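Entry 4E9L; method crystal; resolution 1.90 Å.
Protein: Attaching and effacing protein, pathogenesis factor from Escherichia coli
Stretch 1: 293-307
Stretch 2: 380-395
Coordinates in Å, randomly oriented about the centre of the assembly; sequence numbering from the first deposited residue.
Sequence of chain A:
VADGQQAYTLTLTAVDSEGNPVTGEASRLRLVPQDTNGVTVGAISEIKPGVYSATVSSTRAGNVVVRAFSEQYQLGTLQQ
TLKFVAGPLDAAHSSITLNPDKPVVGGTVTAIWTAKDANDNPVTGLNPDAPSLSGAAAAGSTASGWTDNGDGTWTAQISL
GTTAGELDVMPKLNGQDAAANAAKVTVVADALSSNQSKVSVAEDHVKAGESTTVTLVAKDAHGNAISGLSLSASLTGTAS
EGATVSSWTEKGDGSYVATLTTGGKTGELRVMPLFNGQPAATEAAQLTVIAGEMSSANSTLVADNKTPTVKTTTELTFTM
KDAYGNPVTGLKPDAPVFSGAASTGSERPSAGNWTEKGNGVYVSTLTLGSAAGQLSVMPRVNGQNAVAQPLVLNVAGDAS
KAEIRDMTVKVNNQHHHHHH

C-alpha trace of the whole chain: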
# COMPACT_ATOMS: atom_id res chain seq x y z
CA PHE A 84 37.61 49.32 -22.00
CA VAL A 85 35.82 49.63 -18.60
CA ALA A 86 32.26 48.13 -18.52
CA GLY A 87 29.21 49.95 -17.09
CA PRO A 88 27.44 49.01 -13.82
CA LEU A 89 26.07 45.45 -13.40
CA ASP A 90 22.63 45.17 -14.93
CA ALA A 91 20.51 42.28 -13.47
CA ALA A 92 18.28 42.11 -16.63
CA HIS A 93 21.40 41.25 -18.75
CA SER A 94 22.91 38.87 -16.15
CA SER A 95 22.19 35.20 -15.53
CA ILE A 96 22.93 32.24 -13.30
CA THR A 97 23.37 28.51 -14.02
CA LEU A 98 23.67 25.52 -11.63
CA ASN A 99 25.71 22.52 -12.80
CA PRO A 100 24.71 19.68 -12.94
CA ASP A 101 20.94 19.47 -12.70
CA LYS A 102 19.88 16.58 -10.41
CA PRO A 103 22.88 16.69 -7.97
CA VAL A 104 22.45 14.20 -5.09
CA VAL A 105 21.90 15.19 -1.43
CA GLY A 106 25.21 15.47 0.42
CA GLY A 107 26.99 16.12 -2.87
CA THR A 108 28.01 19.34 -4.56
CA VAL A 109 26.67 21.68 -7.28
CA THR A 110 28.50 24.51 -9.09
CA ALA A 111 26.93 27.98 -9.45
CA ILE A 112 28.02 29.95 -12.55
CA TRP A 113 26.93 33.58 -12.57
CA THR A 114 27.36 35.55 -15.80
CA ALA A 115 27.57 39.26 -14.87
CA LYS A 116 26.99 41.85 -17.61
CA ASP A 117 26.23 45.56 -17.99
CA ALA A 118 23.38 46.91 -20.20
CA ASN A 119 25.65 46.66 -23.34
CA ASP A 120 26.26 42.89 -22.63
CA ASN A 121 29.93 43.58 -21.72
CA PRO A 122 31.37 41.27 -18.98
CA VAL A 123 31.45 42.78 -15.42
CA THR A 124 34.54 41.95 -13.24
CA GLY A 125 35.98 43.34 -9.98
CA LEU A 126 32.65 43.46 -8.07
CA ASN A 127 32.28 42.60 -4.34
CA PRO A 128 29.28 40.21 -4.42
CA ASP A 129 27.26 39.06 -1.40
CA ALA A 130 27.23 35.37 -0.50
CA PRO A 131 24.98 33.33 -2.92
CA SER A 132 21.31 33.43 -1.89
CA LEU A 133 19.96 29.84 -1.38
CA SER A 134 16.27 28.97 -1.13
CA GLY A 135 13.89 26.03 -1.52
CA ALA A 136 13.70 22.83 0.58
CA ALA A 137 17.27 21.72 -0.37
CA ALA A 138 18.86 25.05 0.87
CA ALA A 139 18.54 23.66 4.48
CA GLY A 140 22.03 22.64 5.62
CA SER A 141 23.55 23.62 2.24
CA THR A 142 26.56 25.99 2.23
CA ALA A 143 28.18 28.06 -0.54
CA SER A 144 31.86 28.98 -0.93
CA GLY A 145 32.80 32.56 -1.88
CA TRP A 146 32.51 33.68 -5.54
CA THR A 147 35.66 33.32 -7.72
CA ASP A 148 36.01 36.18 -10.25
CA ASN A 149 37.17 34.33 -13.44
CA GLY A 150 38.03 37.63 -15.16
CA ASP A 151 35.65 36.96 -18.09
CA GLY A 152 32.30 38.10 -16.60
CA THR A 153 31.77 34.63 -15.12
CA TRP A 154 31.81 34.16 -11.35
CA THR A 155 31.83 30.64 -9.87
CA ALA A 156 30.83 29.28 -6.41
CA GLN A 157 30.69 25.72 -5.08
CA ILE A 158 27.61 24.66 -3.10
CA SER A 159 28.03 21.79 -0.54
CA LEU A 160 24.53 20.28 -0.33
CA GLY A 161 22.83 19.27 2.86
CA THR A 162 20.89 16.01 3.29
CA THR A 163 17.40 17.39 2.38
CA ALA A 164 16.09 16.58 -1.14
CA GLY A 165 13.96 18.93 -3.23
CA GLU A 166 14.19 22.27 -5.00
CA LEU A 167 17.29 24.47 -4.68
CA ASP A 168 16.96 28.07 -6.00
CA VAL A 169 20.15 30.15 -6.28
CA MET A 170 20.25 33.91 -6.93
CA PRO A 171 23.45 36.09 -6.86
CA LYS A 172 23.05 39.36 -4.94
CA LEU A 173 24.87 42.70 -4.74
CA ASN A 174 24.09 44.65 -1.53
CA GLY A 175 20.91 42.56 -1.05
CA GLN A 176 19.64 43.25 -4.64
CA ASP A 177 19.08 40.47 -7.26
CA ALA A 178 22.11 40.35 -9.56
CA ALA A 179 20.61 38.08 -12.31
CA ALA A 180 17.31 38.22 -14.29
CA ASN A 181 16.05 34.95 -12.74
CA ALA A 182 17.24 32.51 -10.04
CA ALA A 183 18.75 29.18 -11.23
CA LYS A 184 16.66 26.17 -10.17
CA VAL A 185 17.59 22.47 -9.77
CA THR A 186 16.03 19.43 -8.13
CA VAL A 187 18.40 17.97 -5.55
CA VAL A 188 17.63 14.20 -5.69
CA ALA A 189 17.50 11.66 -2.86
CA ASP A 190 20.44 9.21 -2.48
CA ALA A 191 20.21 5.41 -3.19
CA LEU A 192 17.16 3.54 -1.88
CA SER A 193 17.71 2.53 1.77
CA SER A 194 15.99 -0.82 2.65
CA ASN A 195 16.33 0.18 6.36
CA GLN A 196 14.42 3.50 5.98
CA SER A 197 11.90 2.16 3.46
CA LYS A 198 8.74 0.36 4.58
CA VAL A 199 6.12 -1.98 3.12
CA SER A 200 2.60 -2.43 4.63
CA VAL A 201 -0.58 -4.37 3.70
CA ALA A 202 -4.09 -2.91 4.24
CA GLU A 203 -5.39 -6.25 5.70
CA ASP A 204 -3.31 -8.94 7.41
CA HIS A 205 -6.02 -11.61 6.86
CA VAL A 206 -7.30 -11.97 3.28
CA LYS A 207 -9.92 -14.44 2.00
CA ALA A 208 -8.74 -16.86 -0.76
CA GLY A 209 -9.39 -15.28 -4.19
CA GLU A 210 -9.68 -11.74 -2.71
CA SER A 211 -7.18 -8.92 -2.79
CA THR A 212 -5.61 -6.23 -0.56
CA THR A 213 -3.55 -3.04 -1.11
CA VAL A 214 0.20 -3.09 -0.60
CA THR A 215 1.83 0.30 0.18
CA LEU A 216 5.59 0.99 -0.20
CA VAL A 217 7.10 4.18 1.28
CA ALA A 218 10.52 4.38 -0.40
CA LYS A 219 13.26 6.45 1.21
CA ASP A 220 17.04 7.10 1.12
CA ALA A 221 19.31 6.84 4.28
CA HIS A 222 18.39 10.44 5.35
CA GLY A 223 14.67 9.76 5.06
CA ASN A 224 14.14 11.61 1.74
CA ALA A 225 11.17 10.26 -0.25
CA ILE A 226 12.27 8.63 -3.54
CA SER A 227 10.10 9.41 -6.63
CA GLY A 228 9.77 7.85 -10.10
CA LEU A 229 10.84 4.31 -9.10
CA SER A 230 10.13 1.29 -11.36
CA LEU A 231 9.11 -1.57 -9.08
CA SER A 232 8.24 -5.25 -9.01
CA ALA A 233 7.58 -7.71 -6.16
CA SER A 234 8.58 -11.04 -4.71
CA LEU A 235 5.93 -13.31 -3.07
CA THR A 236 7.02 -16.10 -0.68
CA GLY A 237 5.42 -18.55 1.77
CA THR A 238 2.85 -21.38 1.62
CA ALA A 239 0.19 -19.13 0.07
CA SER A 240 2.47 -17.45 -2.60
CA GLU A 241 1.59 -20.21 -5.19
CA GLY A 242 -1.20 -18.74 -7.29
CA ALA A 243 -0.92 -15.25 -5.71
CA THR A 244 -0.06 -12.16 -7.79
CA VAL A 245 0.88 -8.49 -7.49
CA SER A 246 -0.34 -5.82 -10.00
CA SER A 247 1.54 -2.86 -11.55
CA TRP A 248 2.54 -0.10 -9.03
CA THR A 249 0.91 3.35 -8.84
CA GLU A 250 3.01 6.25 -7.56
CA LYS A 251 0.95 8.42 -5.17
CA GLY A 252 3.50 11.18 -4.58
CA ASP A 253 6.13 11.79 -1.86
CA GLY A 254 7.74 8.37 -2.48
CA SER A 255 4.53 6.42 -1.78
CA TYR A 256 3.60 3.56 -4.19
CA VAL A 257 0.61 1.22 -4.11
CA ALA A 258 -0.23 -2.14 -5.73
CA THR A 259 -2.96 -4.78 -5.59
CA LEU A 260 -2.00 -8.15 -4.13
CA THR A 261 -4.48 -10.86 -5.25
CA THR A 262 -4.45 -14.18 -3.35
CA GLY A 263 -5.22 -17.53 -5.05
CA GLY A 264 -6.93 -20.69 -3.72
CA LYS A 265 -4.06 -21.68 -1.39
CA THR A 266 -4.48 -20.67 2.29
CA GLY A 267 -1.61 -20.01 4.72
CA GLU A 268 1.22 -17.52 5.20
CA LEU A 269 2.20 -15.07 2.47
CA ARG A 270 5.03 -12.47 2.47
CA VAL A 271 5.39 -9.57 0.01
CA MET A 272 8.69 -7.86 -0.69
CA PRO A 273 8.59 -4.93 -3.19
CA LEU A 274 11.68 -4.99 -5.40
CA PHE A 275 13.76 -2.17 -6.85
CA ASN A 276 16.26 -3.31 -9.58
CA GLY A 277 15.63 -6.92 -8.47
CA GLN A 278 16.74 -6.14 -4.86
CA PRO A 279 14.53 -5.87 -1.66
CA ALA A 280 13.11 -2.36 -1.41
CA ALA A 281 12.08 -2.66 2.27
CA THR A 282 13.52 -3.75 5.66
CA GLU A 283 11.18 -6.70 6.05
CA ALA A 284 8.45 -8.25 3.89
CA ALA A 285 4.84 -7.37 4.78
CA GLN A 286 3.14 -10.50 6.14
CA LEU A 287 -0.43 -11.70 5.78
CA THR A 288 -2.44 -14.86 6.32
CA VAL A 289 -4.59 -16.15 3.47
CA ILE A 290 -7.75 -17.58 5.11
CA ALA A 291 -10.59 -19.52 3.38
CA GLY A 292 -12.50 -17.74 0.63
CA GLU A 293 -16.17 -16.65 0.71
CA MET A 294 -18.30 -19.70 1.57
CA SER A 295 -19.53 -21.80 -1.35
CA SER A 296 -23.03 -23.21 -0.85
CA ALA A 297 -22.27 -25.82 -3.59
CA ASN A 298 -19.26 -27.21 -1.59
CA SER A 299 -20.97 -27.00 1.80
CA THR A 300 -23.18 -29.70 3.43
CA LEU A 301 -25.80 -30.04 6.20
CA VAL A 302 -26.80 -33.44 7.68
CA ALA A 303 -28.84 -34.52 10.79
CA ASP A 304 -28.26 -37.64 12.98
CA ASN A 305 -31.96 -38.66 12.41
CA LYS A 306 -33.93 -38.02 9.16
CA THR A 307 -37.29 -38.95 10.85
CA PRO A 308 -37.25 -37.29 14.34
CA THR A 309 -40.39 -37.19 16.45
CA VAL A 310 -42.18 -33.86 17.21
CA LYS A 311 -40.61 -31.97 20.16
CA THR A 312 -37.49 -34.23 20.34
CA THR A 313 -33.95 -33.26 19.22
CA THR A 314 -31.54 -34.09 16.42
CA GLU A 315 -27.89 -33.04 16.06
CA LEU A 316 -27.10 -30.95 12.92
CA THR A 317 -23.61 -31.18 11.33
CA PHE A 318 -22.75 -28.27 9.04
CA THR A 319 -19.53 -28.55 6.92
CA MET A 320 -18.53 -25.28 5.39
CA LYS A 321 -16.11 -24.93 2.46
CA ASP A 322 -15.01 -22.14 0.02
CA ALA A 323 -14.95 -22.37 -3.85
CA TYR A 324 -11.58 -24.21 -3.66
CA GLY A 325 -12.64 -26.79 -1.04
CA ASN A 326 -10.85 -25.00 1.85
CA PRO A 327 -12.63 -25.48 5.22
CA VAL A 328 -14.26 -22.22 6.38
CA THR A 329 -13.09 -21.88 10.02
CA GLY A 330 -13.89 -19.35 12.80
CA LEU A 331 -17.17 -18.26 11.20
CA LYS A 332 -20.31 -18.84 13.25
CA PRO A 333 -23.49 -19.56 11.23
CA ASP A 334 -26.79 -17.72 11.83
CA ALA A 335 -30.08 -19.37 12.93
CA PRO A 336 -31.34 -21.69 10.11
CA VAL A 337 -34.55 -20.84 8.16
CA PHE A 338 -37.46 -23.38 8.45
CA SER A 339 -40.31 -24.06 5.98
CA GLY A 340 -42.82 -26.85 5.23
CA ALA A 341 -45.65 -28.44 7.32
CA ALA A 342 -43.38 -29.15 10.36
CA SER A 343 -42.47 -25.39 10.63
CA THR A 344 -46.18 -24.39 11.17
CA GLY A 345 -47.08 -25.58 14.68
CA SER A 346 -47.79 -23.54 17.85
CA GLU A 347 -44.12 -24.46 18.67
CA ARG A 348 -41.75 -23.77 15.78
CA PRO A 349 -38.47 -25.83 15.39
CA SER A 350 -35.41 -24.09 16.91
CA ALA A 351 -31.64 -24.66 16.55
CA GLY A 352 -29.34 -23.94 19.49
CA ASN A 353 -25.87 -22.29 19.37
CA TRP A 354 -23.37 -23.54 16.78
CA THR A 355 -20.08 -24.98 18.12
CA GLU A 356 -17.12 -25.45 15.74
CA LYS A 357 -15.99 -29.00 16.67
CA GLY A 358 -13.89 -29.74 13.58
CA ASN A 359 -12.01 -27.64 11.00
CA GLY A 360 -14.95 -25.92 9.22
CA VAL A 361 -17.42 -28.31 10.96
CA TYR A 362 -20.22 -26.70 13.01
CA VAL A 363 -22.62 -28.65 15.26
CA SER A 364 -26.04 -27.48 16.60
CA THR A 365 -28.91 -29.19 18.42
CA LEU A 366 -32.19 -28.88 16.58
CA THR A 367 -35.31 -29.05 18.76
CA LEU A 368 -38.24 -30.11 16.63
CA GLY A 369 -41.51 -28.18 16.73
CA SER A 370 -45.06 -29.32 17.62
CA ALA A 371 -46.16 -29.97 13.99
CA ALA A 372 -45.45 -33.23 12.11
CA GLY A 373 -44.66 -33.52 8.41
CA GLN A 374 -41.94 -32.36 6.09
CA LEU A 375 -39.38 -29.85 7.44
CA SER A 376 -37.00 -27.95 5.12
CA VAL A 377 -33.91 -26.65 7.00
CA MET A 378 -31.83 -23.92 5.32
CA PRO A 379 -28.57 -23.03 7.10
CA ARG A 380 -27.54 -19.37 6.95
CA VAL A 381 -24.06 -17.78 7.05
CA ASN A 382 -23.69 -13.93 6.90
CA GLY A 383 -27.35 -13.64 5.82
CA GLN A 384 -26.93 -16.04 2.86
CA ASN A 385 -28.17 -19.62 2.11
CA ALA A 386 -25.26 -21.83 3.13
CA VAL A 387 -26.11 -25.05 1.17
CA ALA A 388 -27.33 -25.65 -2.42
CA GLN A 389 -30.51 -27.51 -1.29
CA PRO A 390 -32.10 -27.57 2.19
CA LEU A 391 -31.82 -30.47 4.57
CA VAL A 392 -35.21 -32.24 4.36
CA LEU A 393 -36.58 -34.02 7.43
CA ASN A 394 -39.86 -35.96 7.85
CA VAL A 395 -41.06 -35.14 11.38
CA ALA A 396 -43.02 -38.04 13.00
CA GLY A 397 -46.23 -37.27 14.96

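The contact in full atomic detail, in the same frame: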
# COMPACT_ATOMS: atom_id res chain seq x y z
N GLU A 293 -14.74 -16.81 0.44
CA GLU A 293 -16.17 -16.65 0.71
C GLU A 293 -16.79 -18.06 0.67
O GLU A 293 -16.41 -18.86 -0.19
CB GLU A 293 -16.80 -15.82 -0.44
CG GLU A 293 -18.24 -15.39 -0.22
CD GLU A 293 -18.83 -14.40 -1.23
OE1 GLU A 293 -18.18 -14.16 -2.28
OE2 GLU A 293 -19.94 -13.88 -0.97
N MET A 294 -17.71 -18.37 1.58
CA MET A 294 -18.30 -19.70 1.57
C MET A 294 -19.01 -20.04 0.24
O MET A 294 -19.56 -19.16 -0.43
CB MET A 294 -19.14 -19.99 2.82
CG MET A 294 -20.52 -19.41 2.81
SD MET A 294 -21.75 -20.60 2.21
CE MET A 294 -21.46 -21.96 3.32
N SER A 295 -18.92 -21.29 -0.15
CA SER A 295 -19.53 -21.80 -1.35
C SER A 295 -20.66 -22.74 -0.89
O SER A 295 -20.42 -23.75 -0.21
CB SER A 295 -18.50 -22.54 -2.20
OG SER A 295 -19.10 -23.48 -3.08
N SER A 296 -21.89 -22.37 -1.23
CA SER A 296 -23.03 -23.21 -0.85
C SER A 296 -22.97 -24.56 -1.57
O SER A 296 -23.27 -25.57 -0.96
CB SER A 296 -24.35 -22.48 -1.10
OG SER A 296 -24.44 -22.17 -2.48
N ALA A 297 -22.44 -24.58 -2.82
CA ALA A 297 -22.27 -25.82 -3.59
C ALA A 297 -21.30 -26.84 -2.94
O ALA A 297 -21.52 -28.04 -3.06
CB ALA A 297 -21.79 -25.48 -5.00
N ASN A 298 -20.28 -26.36 -2.22
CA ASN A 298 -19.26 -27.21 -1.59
C ASN A 298 -19.55 -27.48 -0.12
O ASN A 298 -18.81 -28.19 0.55
CB ASN A 298 -17.87 -26.55 -1.74
CG ASN A 298 -17.35 -26.59 -3.16
OD1 ASN A 298 -17.87 -27.30 -4.01
ND2 ASN A 298 -16.24 -25.91 -3.41
N SER A 299 -20.62 -26.88 0.38
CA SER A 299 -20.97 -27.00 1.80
C SER A 299 -22.09 -28.01 1.98
O SER A 299 -22.83 -28.26 1.03
CB SER A 299 -21.33 -25.63 2.35
OG SER A 299 -20.17 -24.81 2.32
N THR A 300 -22.17 -28.66 3.17
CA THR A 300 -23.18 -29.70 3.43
C THR A 300 -23.82 -29.56 4.81
O THR A 300 -23.18 -29.12 5.74
CB THR A 300 -22.59 -31.13 3.30
OG1 THR A 300 -21.56 -31.34 4.27
CG2 THR A 300 -22.06 -31.45 1.90
N LEU A 301 -25.08 -30.00 4.94
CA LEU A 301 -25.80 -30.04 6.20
C LEU A 301 -26.46 -31.40 6.31
O LEU A 301 -27.18 -31.80 5.40
CB LEU A 301 -26.88 -28.93 6.27
CG LEU A 301 -27.69 -28.92 7.60
CD1 LEU A 301 -26.78 -28.54 8.81
CD2 LEU A 301 -28.87 -27.98 7.51
N VAL A 302 -26.19 -32.13 7.39
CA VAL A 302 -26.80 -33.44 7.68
C VAL A 302 -27.36 -33.41 9.12
O VAL A 302 -26.92 -32.58 9.91
CB VAL A 302 -25.80 -34.64 7.50
CG1 VAL A 302 -25.28 -34.73 6.06
CG2 VAL A 302 -24.63 -34.57 8.48
N ALA A 303 -28.27 -34.35 9.46
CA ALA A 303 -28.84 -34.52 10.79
C ALA A 303 -28.52 -35.95 11.21
O ALA A 303 -28.22 -36.75 10.33
CB ALA A 303 -30.35 -34.30 10.74
N ASP A 304 -28.52 -36.26 12.52
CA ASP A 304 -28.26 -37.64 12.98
C ASP A 304 -29.52 -38.55 12.85
O ASP A 304 -29.44 -39.76 13.02
CB ASP A 304 -27.68 -37.66 14.42
CG ASP A 304 -28.58 -37.13 15.53
OD1 ASP A 304 -29.80 -37.04 15.31
OD2 ASP A 304 -28.08 -36.91 16.65
N ASN A 305 -30.69 -37.94 12.58
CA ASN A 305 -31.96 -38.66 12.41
C ASN A 305 -32.78 -37.92 11.34
O ASN A 305 -33.11 -36.75 11.52
CB ASN A 305 -32.73 -38.65 13.74
CG ASN A 305 -33.98 -39.52 13.81
OD1 ASN A 305 -34.40 -40.15 12.84
ND2 ASN A 305 -34.57 -39.60 14.99
N LYS A 306 -33.11 -38.60 10.23
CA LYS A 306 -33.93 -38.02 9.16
C LYS A 306 -35.44 -38.05 9.46
O LYS A 306 -36.20 -37.35 8.79
CB LYS A 306 -33.61 -38.63 7.79
CG LYS A 306 -33.63 -40.16 7.72
CD LYS A 306 -33.20 -40.67 6.34
CE LYS A 306 -31.71 -40.54 6.09
NZ LYS A 306 -31.36 -40.95 4.71
N THR A 307 -35.86 -38.84 10.46
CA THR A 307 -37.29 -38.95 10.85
C THR A 307 -37.46 -38.71 12.37
O THR A 307 -37.91 -39.61 13.08
CB THR A 307 -37.89 -40.31 10.42
OG1 THR A 307 -37.30 -41.35 11.21
CG2 THR A 307 -37.74 -40.60 8.92
N ARG A 380 -27.85 -20.73 7.33
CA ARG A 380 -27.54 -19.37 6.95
C ARG A 380 -26.18 -18.97 7.50
O ARG A 380 -25.87 -19.25 8.67
CB ARG A 380 -28.63 -18.41 7.49
CG ARG A 380 -29.93 -18.45 6.72
CD ARG A 380 -29.82 -17.50 5.54
NE ARG A 380 -30.96 -17.59 4.64
CZ ARG A 380 -31.96 -16.72 4.61
NH1 ARG A 380 -31.96 -15.68 5.44
NH2 ARG A 380 -32.96 -16.88 3.75
N VAL A 381 -25.39 -18.28 6.67
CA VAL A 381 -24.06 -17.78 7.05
C VAL A 381 -23.97 -16.36 6.46
O VAL A 381 -24.13 -16.20 5.25
CB VAL A 381 -22.90 -18.70 6.55
CG1 VAL A 381 -21.54 -18.07 6.80
CG2 VAL A 381 -22.95 -20.08 7.20
N ASN A 382 -23.77 -15.35 7.31
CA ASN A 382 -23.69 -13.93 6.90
C ASN A 382 -24.89 -13.51 6.03
O ASN A 382 -24.72 -12.91 4.97
CB ASN A 382 -22.33 -13.62 6.22
CG ASN A 382 -21.12 -13.72 7.13
OD1 ASN A 382 -21.18 -13.43 8.34
ND2 ASN A 382 -19.98 -14.09 6.56
N GLY A 383 -26.08 -13.90 6.48
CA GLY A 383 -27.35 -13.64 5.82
C GLY A 383 -27.59 -14.36 4.50
O GLY A 383 -28.56 -14.04 3.82
N GLN A 384 -26.75 -15.33 4.13
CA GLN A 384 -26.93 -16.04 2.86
C GLN A 384 -27.21 -17.53 3.06
O GLN A 384 -26.69 -18.12 4.01
CB GLN A 384 -25.64 -15.91 2.00
CG GLN A 384 -25.24 -14.48 1.62
CD GLN A 384 -26.19 -13.85 0.63
OE1 GLN A 384 -26.99 -12.97 0.97
NE2 GLN A 384 -26.13 -14.30 -0.62
N ASN A 385 -27.94 -18.17 2.10
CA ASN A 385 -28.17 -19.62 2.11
C ASN A 385 -26.81 -20.29 2.06
O ASN A 385 -25.96 -19.90 1.25
CB ASN A 385 -29.01 -20.07 0.92
CG ASN A 385 -30.47 -19.67 1.01
OD1 ASN A 385 -30.93 -19.08 1.99
ND2 ASN A 385 -31.21 -20.00 -0.01
N ALA A 386 -26.57 -21.22 2.97
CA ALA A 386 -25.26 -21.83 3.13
C ALA A 386 -25.08 -23.20 2.46
O ALA A 386 -23.97 -23.73 2.43
CB ALA A 386 -24.90 -21.88 4.61
N VAL A 387 -26.17 -23.79 1.93
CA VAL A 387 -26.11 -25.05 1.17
C VAL A 387 -26.89 -24.88 -0.13
O VAL A 387 -27.72 -23.98 -0.22
CB VAL A 387 -26.52 -26.33 1.94
CG1 VAL A 387 -25.54 -26.63 3.08
CG2 VAL A 387 -27.96 -26.25 2.43
N ALA A 388 -26.62 -25.73 -1.13
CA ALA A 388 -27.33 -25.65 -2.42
C ALA A 388 -28.84 -25.97 -2.26
O ALA A 388 -29.69 -25.27 -2.81
CB ALA A 388 -26.70 -26.60 -3.43
N GLN A 389 -29.14 -27.04 -1.52
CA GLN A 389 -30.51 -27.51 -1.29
C GLN A 389 -30.73 -27.72 0.20
O GLN A 389 -29.82 -28.21 0.87
CB GLN A 389 -30.79 -28.81 -2.09
CG GLN A 389 -30.89 -28.60 -3.62
CD GLN A 389 -31.95 -27.59 -4.02
OE1 GLN A 389 -31.76 -26.75 -4.91
NE2 GLN A 389 -33.09 -27.63 -3.36
N PRO A 390 -31.93 -27.44 0.74
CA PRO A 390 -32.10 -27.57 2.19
C PRO A 390 -32.07 -29.00 2.68
O PRO A 390 -32.30 -29.93 1.91
CB PRO A 390 -33.48 -26.94 2.45
CG PRO A 390 -34.21 -27.10 1.13
CD PRO A 390 -33.13 -26.85 0.11
N LEU A 391 -31.76 -29.17 3.96
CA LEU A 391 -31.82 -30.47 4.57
C LEU A 391 -33.34 -30.73 4.71
O LEU A 391 -34.09 -29.84 5.12
CB LEU A 391 -31.13 -30.43 5.95
CG LEU A 391 -31.45 -31.57 6.93
CD1 LEU A 391 -31.00 -32.92 6.41
CD2 LEU A 391 -30.83 -31.30 8.27
N VAL A 392 -33.78 -31.91 4.30
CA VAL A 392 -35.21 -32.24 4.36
C VAL A 392 -35.42 -33.33 5.40
O VAL A 392 -34.83 -34.40 5.31
CB VAL A 392 -35.78 -32.64 2.98
CG1 VAL A 392 -37.25 -33.09 3.09
CG2 VAL A 392 -35.62 -31.49 1.96
N LEU A 393 -36.24 -33.05 6.40
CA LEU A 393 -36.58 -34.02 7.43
C LEU A 393 -38.08 -34.35 7.35
O LEU A 393 -38.87 -33.53 6.88
CB LEU A 393 -36.24 -33.48 8.85
CG LEU A 393 -34.80 -33.00 9.11
CD1 LEU A 393 -34.67 -32.38 10.51
CD2 LEU A 393 -33.78 -34.13 8.94
N ASN A 394 -38.45 -35.56 7.78
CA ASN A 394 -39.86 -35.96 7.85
C ASN A 394 -40.18 -36.15 9.32
O ASN A 394 -39.82 -37.15 9.92
CB ASN A 394 -40.11 -37.22 7.01
CG ASN A 394 -40.07 -36.89 5.53
OD1 ASN A 394 -40.96 -36.25 4.98
ND2 ASN A 394 -38.98 -37.24 4.87
N VAL A 395 -40.79 -35.12 9.94
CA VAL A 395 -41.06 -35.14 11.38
C VAL A 395 -42.24 -36.05 11.70
O VAL A 395 -43.32 -35.85 11.15
CB VAL A 395 -41.19 -33.71 11.98
CG1 VAL A 395 -41.25 -33.75 13.51
CG2 VAL A 395 -40.04 -32.82 11.52
O HOH W 1 -24.73 -28.28 -0.90
O HOH W 2 -36.98 -38.45 6.42

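Stretch 2 opens with a tight hairpin, and its first contribution to the contact is Val-381. This buried valine directs its side chain toward stretch 1, where CG1 lies 4.3 Å from CG of Met-294. The type I' turn from Val-381 to Gln-384 is closed by paired backbone hydrogen bonds, and its positive phi angles suit Gly-383, which stays clear of stretch 1. Asn-385 turns its amide back into its own stretch, its OD1 accepting a hydrogen bond from NE of Arg-380 at 3.0 Å.

At Ala-386 the two chains close up. Its small methyl leaves room for the flexible thioether of Met-294, whose CE sits 3.7 Å from Ala-386 CB and 3.2 Å from Ala-386 O. That carbonyl is buried without a polar partner; what it meets instead is carbon, including CA of Ser-296 at 3.5 Å, in a CA-H...O contact. The geometry is reciprocated one residue on, where CA of Val-387 approaches O of Ser-296 at 3.6 Å. The stretch 1 backbone here is a type I turn from Ser-296 to Ser-299, braced by the hydrogen bond from Ser-299 OG to Ser-295 O at 2.8 Å.

Val-387, buried and branched at CB, sets CG1 against the chain leaving that turn, 3.8 Å from Ser-299 O and 4.2 Å from Leu-301 CB. Beside it, the exposed Ala-388 is joined to stretch 1 through water 1, which accepts from Ala-388 N at 3.2 Å and donates to Ser-299 O at 2.7 Å.

After Pro-390, which points away, strand 391-395 runs nearly parallel to strand 300-303, at 16°. Their axes come no closer than 7.5 Å, a spacing filled by side chains. Leu-391 has the largest area covered by the other stretch: its CB packs 3.7 Å from CD2 of Leu-301, and its CD2 reaches 3.9 Å from CB of Ala-303. Val-392 alternates away. Leu-393 starts sideways, but with chi1 m and chi2 t its end comes nearer, and CD2 lies 3.9 Å from Ala-303 CB, so the short alanine receives both leucines. The same CD2 lies 3.7 Å from Asn-305 O, another buried carbonyl without a polar partner.

A clear direct hydrogen bond comes near the end: Asn-394 N donates to Lys-306 O at 3.0 Å and is almost linear at 172°. The asparagine amide reinforces it, since ND2 donates to water 2 at 2.8 Å and that water donates to Lys-306 O at 2.7 Å. Finally, Asn-394 O receives a CA-H...O contact from Thr-307 CA at 3.2 Å.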